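Local atomic coordinates of dTDP-4-dehydrorhamnose reductase (Yersinia enterocolitica, PDB entry 5U9C), a protein that probably reduces dTDP-4-dehydro-beta-L-rhamnose to dTDP-L-rhamnose with NADPH, a step of dTDP-L-rhamnose biosynthesis. Residues F217-I228 with P274-L283. Numbering follows the deposited sequence.
Sequences FASSGTISRFDI and PKPSLWKSDL
Ser-219 and Asp-282 meet through one carboxylate oxygen that accepts two bonds. The anti lone pair of Asp-282 OD2 takes the hydroxyl of Ser-219 in a very short hydrogen bond, OG to OD2 2.5 Å, across the contact; its syn lone pair accepts Ser-277 N of its own segment at 2.8 Å, which holds the carboxylate in place for the bond that crosses. Serine suits this place because its small side chain, with OG anti to the carbonyl carbon (chi1 -59°), can reach the buried acid without pushing the backbones apart. Those backbones meet in a single bridge: Ser-220 N donates almost straight to Ser-277 O (2.9 Å), and Ser-220 O receives Trp-279 N at 3.1 Å, satisfying an NH in the first turn of helix 279-288.

Beyond the bridge the indole of Trp-279 packs against the 217-228 segment. Its CG sits between backbone N and carbonyl carbon (chi1 76°), which puts Ser-220 O at the ring edge. Ile-223 CD1 presses on one face in a CH-pi contact, 3.7 Å from the centre of the six-membered ring, and Lys-280 CG lies over the opposite face. Gly-221 CA passes beside Trp-279 CD1, its positive phi (132°) readily adopted by glycine. At the other end, the CG methylene of the puckered Pro-276 ring makes a CH-pi contact over Phe-217, 3.9 Å from its centroid.

Ile-228 CG2 meets Leu-283 CD2 at 4.1 Å; the Ile-228 side chain also lies about 4 Å from that of Phe-168, seen to bind (R)-malate in this protein, though none is bound to this chain. Within the RmlD substrate-binding family region, the contact thus joins the loop after strand 213-217, an outermost strand of the parallel sheet, and helix 225-235, capped by the Ser-224/Asp-227 box, to helix 279-288, with Gln-198 of helix 196-209 touching Phe-217 and Pro-276.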
loop_
_atom_site.group_PDB
_atom_site.type_symbol
_atom_site.label_atom_id
_atom_site.label_comp_id
_atom_site.label_asym_id
_atom_site.label_seq_id
_atom_site.Cartn_x
_atom_site.Cartn_y
_atom_site.Cartn_z
ATOM N N PHE D 217 -9.838 5.704 25.801
ATOM C CA PHE D 217 -10.260 5.099 27.056
ATOM C C PHE D 217 -10.676 3.648 26.800
ATOM O O PHE D 217 -11.760 3.369 26.246
ATOM C CB PHE D 217 -11.387 5.910 27.734
ATOM C CG PHE D 217 -11.671 5.465 29.159
ATOM C CD1 PHE D 217 -12.460 4.353 29.402
ATOM C CD2 PHE D 217 -11.124 6.131 30.242
ATOM C CE1 PHE D 217 -12.709 3.921 30.686
ATOM C CE2 PHE D 217 -11.380 5.702 31.537
ATOM C CZ PHE D 217 -12.175 4.597 31.756
ATOM N N ALA D 218 -9.797 2.726 27.193
ATOM C CA ALA D 218 -10.037 1.295 26.994
ATOM C C ALA D 218 -9.191 0.431 27.913
ATOM O O ALA D 218 -8.090 0.837 28.330
ATOM C CB ALA D 218 -9.736 0.918 25.546
ATOM N N SER D 219 -9.696 -0.767 28.199
ATOM C CA SER D 219 -8.957 -1.730 28.992
ATOM C C SER D 219 -7.699 -2.138 28.214
ATOM O O SER D 219 -7.675 -2.101 26.976
ATOM C CB SER D 219 -9.814 -2.963 29.287
ATOM O OG SER D 219 -10.996 -2.624 29.981
ATOM N N SER D 220 -6.671 -2.532 28.952
ATOM C CA SER D 220 -5.409 -2.948 28.358
ATOM C C SER D 220 -5.560 -4.323 27.698
ATOM O O SER D 220 -6.056 -5.263 28.323
ATOM C CB SER D 220 -4.324 -2.991 29.442
ATOM O OG SER D 220 -3.094 -3.451 28.926
ATOM N N GLY D 221 -5.142 -4.433 26.440
ATOM C CA GLY D 221 -5.216 -5.703 25.722
ATOM C C GLY D 221 -5.828 -5.537 24.348
ATOM O O GLY D 221 -6.795 -4.787 24.176
ATOM N N THR D 222 -5.220 -6.207 23.373
ATOM C CA THR D 222 -5.696 -6.230 21.985
ATOM C C THR D 222 -6.113 -7.663 21.781
ATOM O O THR D 222 -5.269 -8.541 21.676
ATOM C CB THR D 222 -4.587 -5.812 21.016
ATOM O OG1 THR D 222 -4.154 -4.512 21.388
ATOM C CG2 THR D 222 -5.094 -5.753 19.600
ATOM N N ILE D 223 -7.425 -7.872 21.674
ATOM C CA ILE D 223 -8.021 -9.200 21.648
ATOM C C ILE D 223 -9.107 -9.351 20.595
ATOM O O ILE D 223 -9.577 -8.376 20.045
ATOM C CB ILE D 223 -8.650 -9.481 23.039
ATOM C CG1 ILE D 223 -9.613 -8.331 23.384
ATOM C CG2 ILE D 223 -7.543 -9.601 24.070
ATOM C CD1 ILE D 223 -10.224 -8.338 24.736
ATOM N N SER D 224 -9.498 -10.588 20.333
ATOM C CA SER D 224 -10.556 -10.875 19.340
ATOM C C SER D 224 -11.840 -11.159 20.071
ATOM O O SER D 224 -11.824 -11.386 21.297
ATOM C CB SER D 224 -10.211 -12.117 18.506
ATOM O OG SER D 224 -10.205 -13.299 19.307
ATOM N N ARG D 225 -12.940 -11.199 19.325
ATOM C CA ARG D 225 -14.235 -11.564 19.903
ATOM C C ARG D 225 -14.163 -12.991 20.407
ATOM O O ARG D 225 -14.825 -13.333 21.379
ATOM C CB ARG D 225 -15.358 -11.451 18.890
ATOM C CG ARG D 225 -15.600 -10.059 18.339
ATOM C CD ARG D 225 -15.982 -9.076 19.415
ATOM N NE ARG D 225 -16.487 -7.833 18.824
ATOM C CZ ARG D 225 -17.079 -6.858 19.503
ATOM N NH1 ARG D 225 -17.272 -6.955 20.831
ATOM N NH2 ARG D 225 -17.497 -5.781 18.843
ATOM N N PHE D 226 -13.368 -13.828 19.734
ATOM C CA PHE D 226 -13.175 -15.206 20.163
ATOM C C PHE D 226 -12.566 -15.264 21.560
ATOM O O PHE D 226 -13.003 -16.060 22.402
ATOM C CB PHE D 226 -12.307 -15.986 19.154
ATOM C CG PHE D 226 -11.898 -17.346 19.634
ATOM C CD1 PHE D 226 -12.844 -18.369 19.756
ATOM C CD2 PHE D 226 -10.567 -17.621 19.952
ATOM C CE1 PHE D 226 -12.466 -19.635 20.203
ATOM C CE2 PHE D 226 -10.181 -18.880 20.401
ATOM C CZ PHE D 226 -11.133 -19.898 20.528
ATOM N N ASP D 227 -11.551 -14.426 21.799
ATOM C CA ASP D 227 -10.895 -14.342 23.119
ATOM C C ASP D 227 -11.921 -13.934 24.178
ATOM O O ASP D 227 -11.950 -14.481 25.286
ATOM C CB ASP D 227 -9.768 -13.296 23.135
ATOM C CG ASP D 227 -8.593 -13.670 22.271
ATOM O OD1 ASP D 227 -8.217 -14.855 22.216
ATOM O OD2 ASP D 227 -8.009 -12.750 21.663
ATOM N N ILE D 228 -12.749 -12.958 23.834
ATOM C CA ILE D 228 -13.781 -12.466 24.750
ATOM C C ILE D 228 -14.817 -13.569 25.032
ATOM O O ILE D 228 -15.210 -13.783 26.198
ATOM C CB ILE D 228 -14.457 -11.193 24.181
ATOM C CG1 ILE D 228 -13.430 -10.053 24.117
ATOM C CG2 ILE D 228 -15.661 -10.800 25.033
ATOM C CD1 ILE D 228 -13.922 -8.819 23.357
ATOM N N PRO D 274 -10.260 8.081 37.538
ATOM C CA PRO D 274 -10.562 6.646 37.540
ATOM C C PRO D 274 -10.109 6.052 36.195
ATOM O O PRO D 274 -10.486 6.575 35.141
ATOM C CB PRO D 274 -12.088 6.590 37.659
ATOM C CG PRO D 274 -12.555 7.987 37.832
ATOM C CD PRO D 274 -11.470 8.899 37.397
ATOM N N LYS D 275 -9.336 4.970 36.239
ATOM C CA LYS D 275 -8.748 4.376 35.042
ATOM C C LYS D 275 -9.219 2.963 34.733
ATOM O O LYS D 275 -9.699 2.269 35.617
ATOM C CB LYS D 275 -7.219 4.388 35.194
ATOM C CG LYS D 275 -6.665 5.798 35.464
ATOM C CD LYS D 275 -5.166 5.863 35.628
ATOM C CE LYS D 275 -4.723 7.278 35.962
ATOM N NZ LYS D 275 -5.221 7.756 37.299
ATOM N N PRO D 276 -9.085 2.531 33.463
ATOM C CA PRO D 276 -9.452 1.156 33.175
ATOM C C PRO D 276 -8.350 0.245 33.681
ATOM O O PRO D 276 -7.283 0.719 34.076
ATOM C CB PRO D 276 -9.518 1.105 31.647
ATOM C CG PRO D 276 -9.049 2.420 31.156
ATOM C CD PRO D 276 -8.467 3.172 32.298
ATOM N N SER D 277 -8.586 -1.050 33.629
ATOM C CA SER D 277 -7.600 -2.017 34.101
ATOM C C SER D 277 -7.293 -3.026 32.963
ATOM O O SER D 277 -7.299 -2.654 31.780
ATOM C CB SER D 277 -8.157 -2.665 35.384
ATOM O OG SER D 277 -7.290 -3.636 35.907
ATOM N N LEU D 278 -7.000 -4.272 33.310
ATOM C CA LEU D 278 -6.719 -5.316 32.328
ATOM C C LEU D 278 -8.058 -5.798 31.748
ATOM O O LEU D 278 -9.066 -5.844 32.463
ATOM C CB LEU D 278 -5.960 -6.461 32.977
ATOM C CG LEU D 278 -4.627 -6.092 33.649
ATOM C CD1 LEU D 278 -4.058 -7.263 34.448
ATOM C CD2 LEU D 278 -3.597 -5.586 32.641
ATOM N N TRP D 279 -8.082 -6.135 30.459
ATOM C CA TRP D 279 -9.356 -6.549 29.810
ATOM C C TRP D 279 -10.071 -7.703 30.532
ATOM O O TRP D 279 -11.263 -7.620 30.743
ATOM C CB TRP D 279 -9.163 -6.863 28.317
ATOM C CG TRP D 279 -8.520 -8.168 28.007
ATOM C CD1 TRP D 279 -7.181 -8.440 27.937
ATOM C CD2 TRP D 279 -9.191 -9.399 27.740
ATOM N NE1 TRP D 279 -6.985 -9.756 27.618
ATOM C CE2 TRP D 279 -8.199 -10.366 27.477
ATOM C CE3 TRP D 279 -10.542 -9.778 27.686
ATOM C CZ2 TRP D 279 -8.509 -11.699 27.174
ATOM C CZ3 TRP D 279 -10.851 -11.096 27.352
ATOM C CH2 TRP D 279 -9.833 -12.041 27.113
ATOM N N LYS D 280 -9.340 -8.740 30.940
ATOM C CA LYS D 280 -9.959 -9.875 31.641
ATOM C C LYS D 280 -10.613 -9.490 32.957
ATOM O O LYS D 280 -11.705 -9.967 33.254
ATOM C CB LYS D 280 -8.986 -11.037 31.876
ATOM C CG LYS D 280 -8.838 -11.956 30.687
ATOM C CD LYS D 280 -8.111 -13.231 31.077
ATOM C CE LYS D 280 -8.103 -14.229 29.934
ATOM N NZ LYS D 280 -7.484 -15.509 30.355
ATOM N N SER D 281 -9.964 -8.623 33.727
ATOM C CA SER D 281 -10.522 -8.170 35.007
ATOM C C SER D 281 -11.749 -7.304 34.778
ATOM O O SER D 281 -12.725 -7.456 35.481
ATOM C CB SER D 281 -9.516 -7.331 35.803
ATOM O OG SER D 281 -8.275 -7.978 35.885
ATOM N N ASP D 282 -11.670 -6.355 33.838
ATOM C CA ASP D 282 -12.804 -5.462 33.560
ATOM C C ASP D 282 -14.010 -6.247 33.013
ATOM O O ASP D 282 -15.160 -5.979 33.390
ATOM C CB ASP D 282 -12.393 -4.314 32.617
ATOM C CG ASP D 282 -11.350 -3.379 33.242
ATOM O OD1 ASP D 282 -11.249 -3.340 34.489
ATOM O OD2 ASP D 282 -10.627 -2.679 32.493
ATOM N N LEU D 283 -13.747 -7.221 32.143
ATOM C CA LEU D 283 -14.810 -8.068 31.617
ATOM C C LEU D 283 -15.426 -8.890 32.752
ATOM O O LEU D 283 -16.646 -8.999 32.829
ATOM C CB LEU D 283 -14.284 -9.009 30.540
ATOM C CG LEU D 283 -15.264 -9.991 29.895
ATOM C CD1 LEU D 283 -16.336 -9.243 29.131
ATOM C CD2 LEU D 283 -14.494 -10.887 28.941
#